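Local atomic coordinates of dihydropteroate synthase (Clostridioides difficile, PDB entry 6PZ2), a protein that catalyses the joining of a dihydropterin pyrophosphate to p-aminobenzoate, giving dihydropteroate for folate synthesis, and is bound here to pteroic acid. Residues Tyr95-Ala100 and Arg118-Met123; Ile136-Asp141 and Lys154-Val159; Lys147-Ser152 and Leu193-Glu198. One frame throughout, in Å; residues are numbered along the deposited sequence.

The three contacts illustrate how chemistry follows place in a TIM barrel. Contact 2 is the buried one: aromatic rings of helix 149-166 pack on the end of strand 133-137, with no hydrogen bond between the two segments. Contacts 1 and 3 are only partly buried and rely on carboxylates, with a single hydrogen bond crossing contact 1, from a backbone N-H at a helix start, and a guanidinium held between carboxylates in contact 3. Contacts 2 and 3 share helix 149-166 and are joined by a salt bridge from Lys147 to Asp155. Contact 1 uses other elements, yet Arg118 reaches the same helix through a probable hydrogen bond to Phe156 O.

Contact 1: residues Tyr95-Ala100 and Arg118-Met123; sequences YKADVA and RKDKNM
Asp120 and Met123 enter the start of helix 97-105 with the same first torsion, CG anti to the backbone N (chi1 -169° and 179°), but one delivers a carboxylate and the other a bent thioether. The carboxylate of Asp120 is shared between two backbone N-H groups. OD2 accepts from Ala97 N at 2.8 Å in a nearly straight bond, the donor standing well above the carboxylate plane, 63° out of it. OD1 accepts on its anti side from Asn122 N, 2.9 Å away, and so caps the type I turn from Asp120 to Met123 that leads into helix 123-129.

Further bends at its second and third torsions turn the Met123 thioether across the backbone, its methyl CE packing 3.3 Å from Tyr95 C of the peptide carbonyl and SD 3.7 Å from Ala100 CB. Ala97 fits between carboxylate and thioether, its CB also touching Asn122 CB at 3.6 Å.

At the other end, Tyr95 and Lys119 lie side by side and point the same way, with CB of Lys119 near CD1 of the ring. Their polar ends serve other partners: Tyr95 OH bonds to Glu57, and Lys119 makes a cation-pi contact with Trp115. A water links the backbones here, donating to Tyr95 O at 3.0 Å and accepting from Lys119 N.

The two segments, each running from a loop into a helix, follow the neighbouring strands 90-93 and 110-113. Lys96, at the N-cap of helix 97-105, has no side-chain acceptor; the first helical N-H, that of Ala97, is met by Asp120 instead. A negative charge at that helix end probably interacts favourably with the helix dipole, although Asp98 OD2, 4.6 Å from Asp120 OD2, may be a mildly unfavourable neighbour; Asp98 OD1 is hydrogen-bonded to Ser68 OG.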
loop_
_atom_site.group_PDB
_atom_site.type_symbol
_atom_site.label_atom_id
_atom_site.label_comp_id
_atom_site.label_asym_id
_atom_site.label_seq_id
_atom_site.Cartn_x
_atom_site.Cartn_y
_atom_site.Cartn_z
ATOM N N TYR A 95 25.935 10.036 11.813
ATOM C CA TYR A 95 26.766 10.709 10.846
ATOM C C TYR A 95 28.151 11.001 11.433
ATOM O O TYR A 95 28.955 11.680 10.781
ATOM C CB TYR A 95 26.142 12.032 10.398
ATOM C CG TYR A 95 25.739 12.963 11.508
ATOM C CD1 TYR A 95 26.598 13.935 11.992
ATOM C CD2 TYR A 95 24.460 12.911 12.027
ATOM C CE1 TYR A 95 26.199 14.833 12.969
ATOM C CE2 TYR A 95 24.049 13.780 13.025
ATOM C CZ TYR A 95 24.926 14.735 13.505
ATOM O OH TYR A 95 24.501 15.571 14.499
ATOM N N LYS A 96 28.446 10.504 12.634
ATOM C CA LYS A 96 29.756 10.765 13.249
ATOM C C LYS A 96 30.671 9.546 13.090
ATOM O O LYS A 96 30.337 8.430 13.468
ATOM C CB LYS A 96 29.576 11.147 14.714
ATOM C CG LYS A 96 28.591 12.289 14.927
ATOM C CD LYS A 96 28.520 12.750 16.351
ATOM C CE LYS A 96 27.393 13.727 16.609
ATOM N NZ LYS A 96 26.054 13.097 16.528
ATOM N N ALA A 97 31.859 9.810 12.555
ATOM C CA ALA A 97 32.832 8.782 12.214
ATOM C C ALA A 97 33.318 8.042 13.466
ATOM O O ALA A 97 33.520 6.827 13.425
ATOM C CB ALA A 97 33.973 9.423 11.461
ATOM N N ASP A 98 33.462 8.739 14.586
ATOM C CA ASP A 98 33.949 8.086 15.834
ATOM C C ASP A 98 32.885 7.158 16.427
ATOM O O ASP A 98 33.223 6.078 16.943
ATOM C CB ASP A 98 34.426 9.057 16.919
ATOM C CG ASP A 98 33.566 10.286 17.162
ATOM O OD1 ASP A 98 33.894 10.989 18.104
ATOM O OD2 ASP A 98 32.596 10.564 16.414
ATOM N N VAL A 99 31.622 7.557 16.312
ATOM C CA VAL A 99 30.536 6.688 16.729
ATOM C C VAL A 99 30.526 5.440 15.841
ATOM O O VAL A 99 30.448 4.298 16.328
ATOM C CB VAL A 99 29.191 7.426 16.659
ATOM C CG1 VAL A 99 28.049 6.485 16.969
ATOM C CG2 VAL A 99 29.161 8.643 17.572
ATOM N N ALA A 100 30.581 5.671 14.539
ATOM C CA ALA A 100 30.564 4.560 13.586
ATOM C C ALA A 100 31.693 3.562 13.852
ATOM O O ALA A 100 31.519 2.321 13.778
ATOM C CB ALA A 100 30.686 5.102 12.184
ATOM N N ARG A 118 29.006 13.496 4.290
ATOM C CA ARG A 118 29.452 14.900 4.161
ATOM C C ARG A 118 29.654 15.582 5.514
ATOM O O ARG A 118 30.122 16.701 5.526
ATOM C CB ARG A 118 28.410 15.758 3.435
ATOM C CG ARG A 118 28.054 15.303 2.025
ATOM C CD ARG A 118 29.213 14.938 1.125
ATOM N NE ARG A 118 28.802 14.545 -0.216
ATOM C CZ ARG A 118 28.330 15.397 -1.116
ATOM N NH1 ARG A 118 28.417 16.704 -0.894
ATOM N NH2 ARG A 118 27.743 14.941 -2.211
ATOM N N LYS A 119 29.197 15.051 6.634
ATOM C CA LYS A 119 29.274 15.836 7.846
ATOM C C LYS A 119 30.577 15.511 8.570
ATOM O O LYS A 119 31.037 16.327 9.304
ATOM C CB LYS A 119 28.098 15.606 8.802
ATOM C CG LYS A 119 27.560 16.873 9.458
ATOM C CD LYS A 119 27.637 18.082 8.537
ATOM C CE LYS A 119 26.399 18.954 8.460
ATOM N NZ LYS A 119 26.392 19.735 7.200
ATOM N N ASP A 120 31.151 14.345 8.363
ATOM C CA ASP A 120 32.361 14.009 9.032
ATOM C C ASP A 120 33.371 13.544 7.981
ATOM O O ASP A 120 33.197 12.459 7.380
ATOM C CB ASP A 120 32.099 12.939 10.101
ATOM C CG ASP A 120 33.261 12.679 11.062
ATOM O OD1 ASP A 120 34.421 12.673 10.598
ATOM O OD2 ASP A 120 32.990 12.404 12.250
ATOM N N LYS A 121 34.456 14.309 7.830
ATOM C CA LYS A 121 35.453 14.003 6.801
ATOM C C LYS A 121 36.075 12.625 7.064
ATOM O O LYS A 121 36.577 12.031 6.112
ATOM C CB LYS A 121 36.526 15.093 6.702
ATOM C CG LYS A 121 36.009 16.512 6.473
ATOM C CD LYS A 121 37.004 17.478 5.828
ATOM C CE LYS A 121 38.267 17.722 6.635
ATOM N NZ LYS A 121 38.029 18.493 7.882
ATOM N N ASN A 122 35.997 12.072 8.283
ATOM C CA ASN A 122 36.599 10.741 8.510
ATOM C C ASN A 122 35.664 9.567 8.192
ATOM O O ASN A 122 36.125 8.386 8.260
ATOM C CB ASN A 122 37.083 10.563 9.948
ATOM C CG ASN A 122 38.142 11.585 10.304
ATOM O OD1 ASN A 122 39.052 11.852 9.522
ATOM N ND2 ASN A 122 37.965 12.218 11.446
ATOM N N MET A 123 34.405 9.857 7.843
ATOM C CA MET A 123 33.403 8.793 7.818
ATOM C C MET A 123 33.746 7.799 6.710
ATOM O O MET A 123 33.685 6.612 6.942
ATOM C CB MET A 123 31.970 9.293 7.610
ATOM C CG MET A 123 30.969 8.136 7.555
ATOM S SD MET A 123 30.795 7.275 9.135
ATOM C CE MET A 123 29.721 8.461 9.937
HETATM O O HOH W 1 28.955 12.236 7.840
#

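Contact 2: residues Ile136-Asp141 and Lys154-Val159; sequences IMHNQD and KDFFKV. With PT1 (pteroic acid), chain K.
His138 and Phe156 form the aromatic part of this contact, a T-shaped pair in which the imidazole supplies the edge and the phenyl ring the face. CD2 of His138 sits 3.6 Å from Phe156 CG, above the ring but offset toward its rim, and the two planes stand at 74°. The side chain of Phe156 leaves the helix toward the strand segment, with CG anti to its backbone N (chi1 176°). The far side of the imidazole is polar, with ND1 hydrogen-bonded to Lys184.

A second group of contacts pairs ring carbons with backbone carbonyls. Ile136 O lies 3.4 Å from Phe157 CE2, and Met137 O and Asn139 O approach CE2 and CE1 of Phe156, respectively.

Among apolar contacts, Ile136 CG2 meets Phe157 CD2 at 4.2 Å and His138 CB lies near Phe157 CE2. Met137 starts from the opposite side of the strand, away from the helix, and its SD comes within 3.5 Å of N4 of the bound pteroic acid.

Strand 133-137, helix 149-166 and strand 174-177 make a beta-alpha-beta crossover, and alternating side chains that face either helix or ligand are what the TIM barrel of the pterin-binding enzymes provides.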
loop_
_atom_site.group_PDB
_atom_site.type_symbol
_atom_site.label_atom_id
_atom_site.label_comp_id
_atom_site.label_asym_id
_atom_site.label_seq_id
_atom_site.Cartn_x
_atom_site.Cartn_y
_atom_site.Cartn_z
ATOM N N ILE A 136 24.158 5.759 2.061
ATOM C CA ILE A 136 24.427 7.143 1.749
ATOM C C ILE A 136 23.102 7.835 1.457
ATOM O O ILE A 136 22.509 7.632 0.411
ATOM C CB ILE A 136 25.342 7.274 0.518
ATOM C CG1 ILE A 136 26.675 6.560 0.729
ATOM C CG2 ILE A 136 25.528 8.738 0.146
ATOM C CD1 ILE A 136 27.614 6.666 -0.462
ATOM N N MET A 137 22.708 8.702 2.358
ATOM C CA MET A 137 21.453 9.350 2.249
ATOM C C MET A 137 21.654 10.798 1.788
ATOM O O MET A 137 22.558 11.454 2.259
ATOM C CB MET A 137 20.731 9.351 3.596
ATOM C CG MET A 137 19.265 9.721 3.476
ATOM S SD MET A 137 18.442 10.115 5.016
ATOM C CE MET A 137 18.862 11.853 5.170
ATOM N N HIS A 138 20.793 11.256 0.889
ATOM C CA HIS A 138 20.791 12.630 0.417
ATOM C C HIS A 138 20.273 13.543 1.527
ATOM O O HIS A 138 19.227 13.261 2.111
ATOM C CB HIS A 138 19.916 12.804 -0.836
ATOM C CG HIS A 138 19.783 14.240 -1.224
ATOM N ND1 HIS A 138 18.706 15.025 -0.851
ATOM C CD2 HIS A 138 20.643 15.052 -1.875
ATOM C CE1 HIS A 138 18.900 16.254 -1.290
ATOM N NE2 HIS A 138 20.083 16.296 -1.922
ATOM N N ASN A 139 20.914 14.689 1.745
ATOM C CA ASN A 139 20.444 15.628 2.777
ATOM C C ASN A 139 21.010 17.005 2.446
ATOM O O ASN A 139 22.040 17.064 1.824
ATOM C CB ASN A 139 20.965 15.211 4.159
ATOM C CG ASN A 139 20.308 15.888 5.340
ATOM O OD1 ASN A 139 19.528 16.836 5.195
ATOM N ND2 ASN A 139 20.575 15.355 6.520
ATOM N N GLN A 140 20.358 18.076 2.868
ATOM C CA GLN A 140 20.916 19.401 2.737
ATOM C C GLN A 140 20.168 20.301 3.719
ATOM O O GLN A 140 19.081 19.935 4.228
ATOM C CB GLN A 140 20.801 19.947 1.313
ATOM C CG GLN A 140 19.369 20.295 0.892
ATOM C CD GLN A 140 19.235 20.998 -0.439
ATOM O OE1 GLN A 140 20.021 20.773 -1.359
ATOM N NE2 GLN A 140 18.221 21.851 -0.539
ATOM N N ASP A 141 20.714 21.480 3.971
ATOM C CA ASP A 141 19.904 22.406 4.772
ATOM C C ASP A 141 19.058 23.291 3.863
ATOM O O ASP A 141 19.520 23.739 2.824
ATOM C CB ASP A 141 20.727 23.292 5.703
ATOM C CG ASP A 141 21.297 22.515 6.873
ATOM O OD1 ASP A 141 20.741 21.442 7.244
ATOM O OD2 ASP A 141 22.355 22.934 7.331
ATOM N N LYS A 154 21.020 13.026 -7.622
ATOM C CA LYS A 154 21.940 12.098 -8.282
ATOM C C LYS A 154 23.374 12.649 -8.289
ATOM O O LYS A 154 24.329 11.872 -8.165
ATOM C CB LYS A 154 21.499 11.824 -9.718
ATOM C CG LYS A 154 20.337 10.849 -9.855
ATOM C CD LYS A 154 19.880 10.768 -11.295
ATOM C CE LYS A 154 18.977 9.597 -11.600
ATOM N NZ LYS A 154 18.747 9.502 -13.060
ATOM N N ASP A 155 23.521 13.954 -8.472
ATOM C CA ASP A 155 24.843 14.600 -8.448
ATOM C C ASP A 155 25.498 14.379 -7.072
ATOM O O ASP A 155 26.694 14.046 -6.955
ATOM C CB ASP A 155 24.729 16.113 -8.701
ATOM C CG ASP A 155 24.464 16.502 -10.153
ATOM O OD1 ASP A 155 24.633 15.641 -11.031
ATOM O OD2 ASP A 155 24.081 17.669 -10.402
ATOM N N PHE A 156 24.688 14.583 -6.029
ATOM C CA PHE A 156 25.113 14.417 -4.656
ATOM C C PHE A 156 25.574 12.977 -4.433
ATOM O O PHE A 156 26.642 12.767 -3.873
ATOM C CB PHE A 156 23.968 14.780 -3.718
ATOM C CG PHE A 156 24.223 14.558 -2.252
ATOM C CD1 PHE A 156 24.457 15.641 -1.414
ATOM C CD2 PHE A 156 24.175 13.282 -1.712
ATOM C CE1 PHE A 156 24.683 15.434 -0.064
ATOM C CE2 PHE A 156 24.421 13.076 -0.362
ATOM C CZ PHE A 156 24.669 14.151 0.460
ATOM N N PHE A 157 24.812 12.006 -4.927
ATOM C CA PHE A 157 25.236 10.623 -4.761
ATOM C C PHE A 157 26.572 10.362 -5.461
ATOM O O PHE A 157 27.372 9.582 -4.968
ATOM C CB PHE A 157 24.191 9.638 -5.289
ATOM C CG PHE A 157 22.942 9.556 -4.455
ATOM C CD1 PHE A 157 21.723 9.278 -5.050
ATOM C CD2 PHE A 157 22.989 9.702 -3.080
ATOM C CE1 PHE A 157 20.568 9.168 -4.294
ATOM C CE2 PHE A 157 21.840 9.571 -2.318
ATOM C CZ PHE A 157 20.636 9.309 -2.926
ATOM N N LYS A 158 26.785 10.979 -6.614
ATOM C CA LYS A 158 27.979 10.731 -7.390
ATOM C C LYS A 158 29.203 11.199 -6.608
ATOM O O LYS A 158 30.208 10.513 -6.539
ATOM C CB LYS A 158 27.971 11.492 -8.717
ATOM C CG LYS A 158 27.920 10.607 -9.951
ATOM C CD LYS A 158 26.753 9.630 -9.974
ATOM C CE LYS A 158 26.545 9.033 -11.349
ATOM N NZ LYS A 158 26.013 10.056 -12.281
ATOM N N VAL A 159 29.094 12.378 -6.034
ATOM C CA VAL A 159 30.186 12.906 -5.235
ATOM C C VAL A 159 30.448 12.027 -3.998
ATOM O O VAL A 159 31.599 11.731 -3.689
ATOM C CB VAL A 159 29.868 14.351 -4.813
ATOM C CG1 VAL A 159 30.835 14.828 -3.744
ATOM C CG2 VAL A 159 29.847 15.283 -6.020
HETATM C C2 PT1 K . 15.666 7.945 6.385
HETATM C C3 PT1 K . 15.774 8.308 7.788
HETATM C C5 PT1 K . 16.954 7.763 8.461
HETATM N N6 PT1 K . 14.879 9.062 8.479
HETATM C C7 PT1 K . 17.672 6.753 6.463
HETATM N N9 PT1 K . 17.833 7.046 7.761
HETATM C C10 PT1 K . 15.094 9.345 9.774
HETATM N N11 PT1 K . 18.570 5.996 5.807
HETATM C C12 PT1 K . 16.243 8.861 10.412
HETATM C C21 PT1 K . 9.429 14.652 9.183
HETATM O O22 PT1 K . 9.354 15.410 8.203
HETATM O O1 PT1 K . 14.634 8.366 5.638
HETATM N N4 PT1 K . 16.617 7.214 5.769
HETATM N N8 PT1 K . 17.120 8.057 9.768
HETATM C C13 PT1 K . 14.105 10.218 10.517
HETATM N N14 PT1 K . 14.071 11.518 9.856
HETATM C C15 PT1 K . 12.951 12.268 9.769
HETATM C C16 PT1 K . 11.810 12.018 10.540
HETATM C C17 PT1 K . 12.922 13.287 8.826
HETATM C C18 PT1 K . 10.683 12.819 10.373
HETATM C C19 PT1 K . 11.795 14.086 8.652
HETATM C C20 PT1 K . 10.669 13.842 9.422
HETATM O O23 PT1 K . 8.454 14.525 9.926
#

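Contact 3: residues Lys147-Ser152 and Leu193-Glu198; sequences KDIMES and LRRLNE. With SO4 (sulfate ion), chain E.
Arg195 and Asp148 meet tip to tip in a salt-bridge network that joins two successive helices of the TIM barrel, the start of helix 149-166 and helix 186-195 with its 3-10 continuation through Glu198. The close-packed part centres on the guanidinium. End-on, NH1 donates to the syn lone pair of Asp148 OD1 at 2.7 Å, while NH2 reaches OD2 at 3.2 Å, the two planes being 44° apart. Side-on, NE and NH2 grip Glu198, with NE 2.7 Å from OE2. Met150 slides past and lays its CG over the centre of the guanidinium face, 3.5 Å from CZ. Glu191 adds a further salt bridge to NH1, so three carboxylates surround one cation and probably steady its charge. Asp148 is also the N-cap of its helix: OD2 accepts from Glu151 N as well, the two donors arriving from opposite faces.

The looser side is bridged by water. Away from the interface, Lys147 N donates to O3 of a sulfate, probably from the crystallisation liquor. Glu151 does not touch segment 193-198 directly; instead a single water donates to Glu151 OE2 at 3.0 Å and to Glu198 OE1 at 2.7 Å.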
loop_
_atom_site.group_PDB
_atom_site.type_symbol
_atom_site.label_atom_id
_atom_site.label_comp_id
_atom_site.label_asym_id
_atom_site.label_seq_id
_atom_site.Cartn_x
_atom_site.Cartn_y
_atom_site.Cartn_z
ATOM N N LYS A 147 18.953 23.203 -9.723
ATOM C CA LYS A 147 18.647 22.217 -10.743
ATOM C C LYS A 147 17.389 21.428 -10.364
ATOM O O LYS A 147 16.927 21.453 -9.237
ATOM C CB LYS A 147 19.713 21.126 -10.841
ATOM C CG LYS A 147 21.130 21.574 -11.137
ATOM C CD LYS A 147 22.072 20.382 -11.166
ATOM C CE LYS A 147 23.509 20.743 -11.478
ATOM N NZ LYS A 147 24.111 19.767 -12.416
ATOM N N ASP A 148 16.913 20.668 -11.338
ATOM C CA ASP A 148 15.955 19.600 -11.134
ATOM C C ASP A 148 16.335 18.839 -9.851
ATOM O O ASP A 148 17.486 18.396 -9.701
ATOM C CB ASP A 148 15.924 18.680 -12.361
ATOM C CG ASP A 148 15.035 17.464 -12.157
ATOM O OD1 ASP A 148 13.808 17.625 -12.211
ATOM O OD2 ASP A 148 15.577 16.376 -11.888
ATOM N N ILE A 149 15.378 18.688 -8.939
ATOM C CA ILE A 149 15.625 18.025 -7.668
ATOM C C ILE A 149 16.195 16.617 -7.879
ATOM O O ILE A 149 17.126 16.250 -7.175
ATOM C CB ILE A 149 14.382 18.010 -6.760
ATOM C CG1 ILE A 149 14.725 17.434 -5.385
ATOM C CG2 ILE A 149 13.215 17.274 -7.395
ATOM C CD1 ILE A 149 13.766 17.873 -4.324
ATOM N N MET A 150 15.749 15.849 -8.860
ATOM C CA MET A 150 16.304 14.494 -8.979
ATOM C C MET A 150 17.723 14.536 -9.554
ATOM O O MET A 150 18.553 13.650 -9.256
ATOM C CB MET A 150 15.423 13.615 -9.870
ATOM C CG MET A 150 14.036 13.415 -9.324
ATOM S SD MET A 150 14.007 12.731 -7.646
ATOM C CE MET A 150 14.658 11.090 -7.961
ATOM N N GLU A 151 18.013 15.534 -10.394
ATOM C CA GLU A 151 19.378 15.713 -10.902
ATOM C C GLU A 151 20.286 16.086 -9.717
ATOM O O GLU A 151 21.381 15.541 -9.667
ATOM C CB GLU A 151 19.487 16.777 -12.007
ATOM C CG GLU A 151 19.359 16.294 -13.453
ATOM C CD GLU A 151 19.120 14.813 -13.734
ATOM O OE1 GLU A 151 20.116 14.058 -13.830
ATOM O OE2 GLU A 151 17.939 14.409 -13.888
ATOM N N SER A 152 19.867 16.982 -8.804
ATOM C CA SER A 152 20.705 17.354 -7.655
ATOM C C SER A 152 21.006 16.119 -6.805
ATOM O O SER A 152 22.142 15.943 -6.391
ATOM C CB SER A 152 20.103 18.401 -6.771
ATOM O OG SER A 152 19.434 19.330 -7.589
ATOM N N LEU A 193 9.167 10.980 -4.369
ATOM C CA LEU A 193 8.448 9.709 -4.286
ATOM C C LEU A 193 7.898 9.326 -5.662
ATOM O O LEU A 193 8.075 8.177 -6.100
ATOM C CB LEU A 193 7.333 9.845 -3.248
ATOM C CG LEU A 193 7.776 9.868 -1.789
ATOM C CD1 LEU A 193 6.604 10.156 -0.869
ATOM C CD2 LEU A 193 8.432 8.550 -1.394
ATOM N N ARG A 194 7.310 10.302 -6.358
ATOM C CA ARG A 194 6.740 10.088 -7.697
ATOM C C ARG A 194 7.848 9.644 -8.665
ATOM O O ARG A 194 7.630 8.779 -9.494
ATOM C CB ARG A 194 6.030 11.372 -8.154
ATOM C CG ARG A 194 5.036 11.232 -9.302
ATOM C CD ARG A 194 4.667 12.580 -9.913
ATOM N NE ARG A 194 4.255 13.598 -8.951
ATOM C CZ ARG A 194 4.805 14.802 -8.825
ATOM N NH1 ARG A 194 4.346 15.642 -7.908
ATOM N NH2 ARG A 194 5.791 15.167 -9.628
ATOM N N ARG A 195 9.047 10.230 -8.558
ATOM C CA ARG A 195 10.102 10.010 -9.573
ATOM C C ARG A 195 11.172 9.020 -9.086
ATOM O O ARG A 195 12.186 8.828 -9.739
ATOM C CB ARG A 195 10.702 11.364 -9.962
ATOM C CG ARG A 195 9.678 12.323 -10.567
ATOM C CD ARG A 195 10.252 13.715 -10.830
ATOM N NE ARG A 195 11.353 13.626 -11.775
ATOM C CZ ARG A 195 12.195 14.613 -12.010
ATOM N NH1 ARG A 195 11.963 15.780 -11.435
ATOM N NH2 ARG A 195 13.280 14.390 -12.731
ATOM N N LEU A 196 10.914 8.342 -7.983
ATOM C CA LEU A 196 11.918 7.580 -7.269
ATOM C C LEU A 196 12.580 6.587 -8.214
ATOM O O LEU A 196 13.768 6.326 -8.041
ATOM C CB LEU A 196 11.280 6.880 -6.062
ATOM C CG LEU A 196 12.237 6.228 -5.068
ATOM C CD1 LEU A 196 13.173 7.267 -4.464
ATOM C CD2 LEU A 196 11.467 5.522 -3.959
ATOM N N ASN A 197 11.868 6.080 -9.212
ATOM C CA ASN A 197 12.442 5.040 -10.090
ATOM C C ASN A 197 13.624 5.600 -10.892
ATOM O O ASN A 197 14.446 4.813 -11.387
ATOM C CB ASN A 197 11.435 4.445 -11.087
ATOM C CG ASN A 197 11.054 5.427 -12.180
ATOM O OD1 ASN A 197 10.438 6.477 -11.935
ATOM N ND2 ASN A 197 11.515 5.138 -13.390
ATOM N N GLU A 198 13.734 6.920 -11.066
ATOM C CA GLU A 198 14.884 7.507 -11.815
ATOM C C GLU A 198 16.203 7.161 -11.096
ATOM O O GLU A 198 17.258 7.127 -11.724
ATOM C CB GLU A 198 14.723 9.032 -11.958
ATOM C CG GLU A 198 13.561 9.493 -12.844
ATOM C CD GLU A 198 13.261 10.992 -12.893
ATOM O OE1 GLU A 198 14.198 11.813 -12.782
ATOM O OE2 GLU A 198 12.066 11.359 -12.999
HETATM S S SO4 E . 21.657 22.348 -6.972
HETATM O O1 SO4 E . 21.988 23.630 -7.639
HETATM O O2 SO4 E . 22.194 22.394 -5.595
HETATM O O3 SO4 E . 20.185 22.176 -6.839
HETATM O O4 SO4 E . 22.278 21.255 -7.774
HETATM O O HOH W 2 16.843 11.723 -13.195
#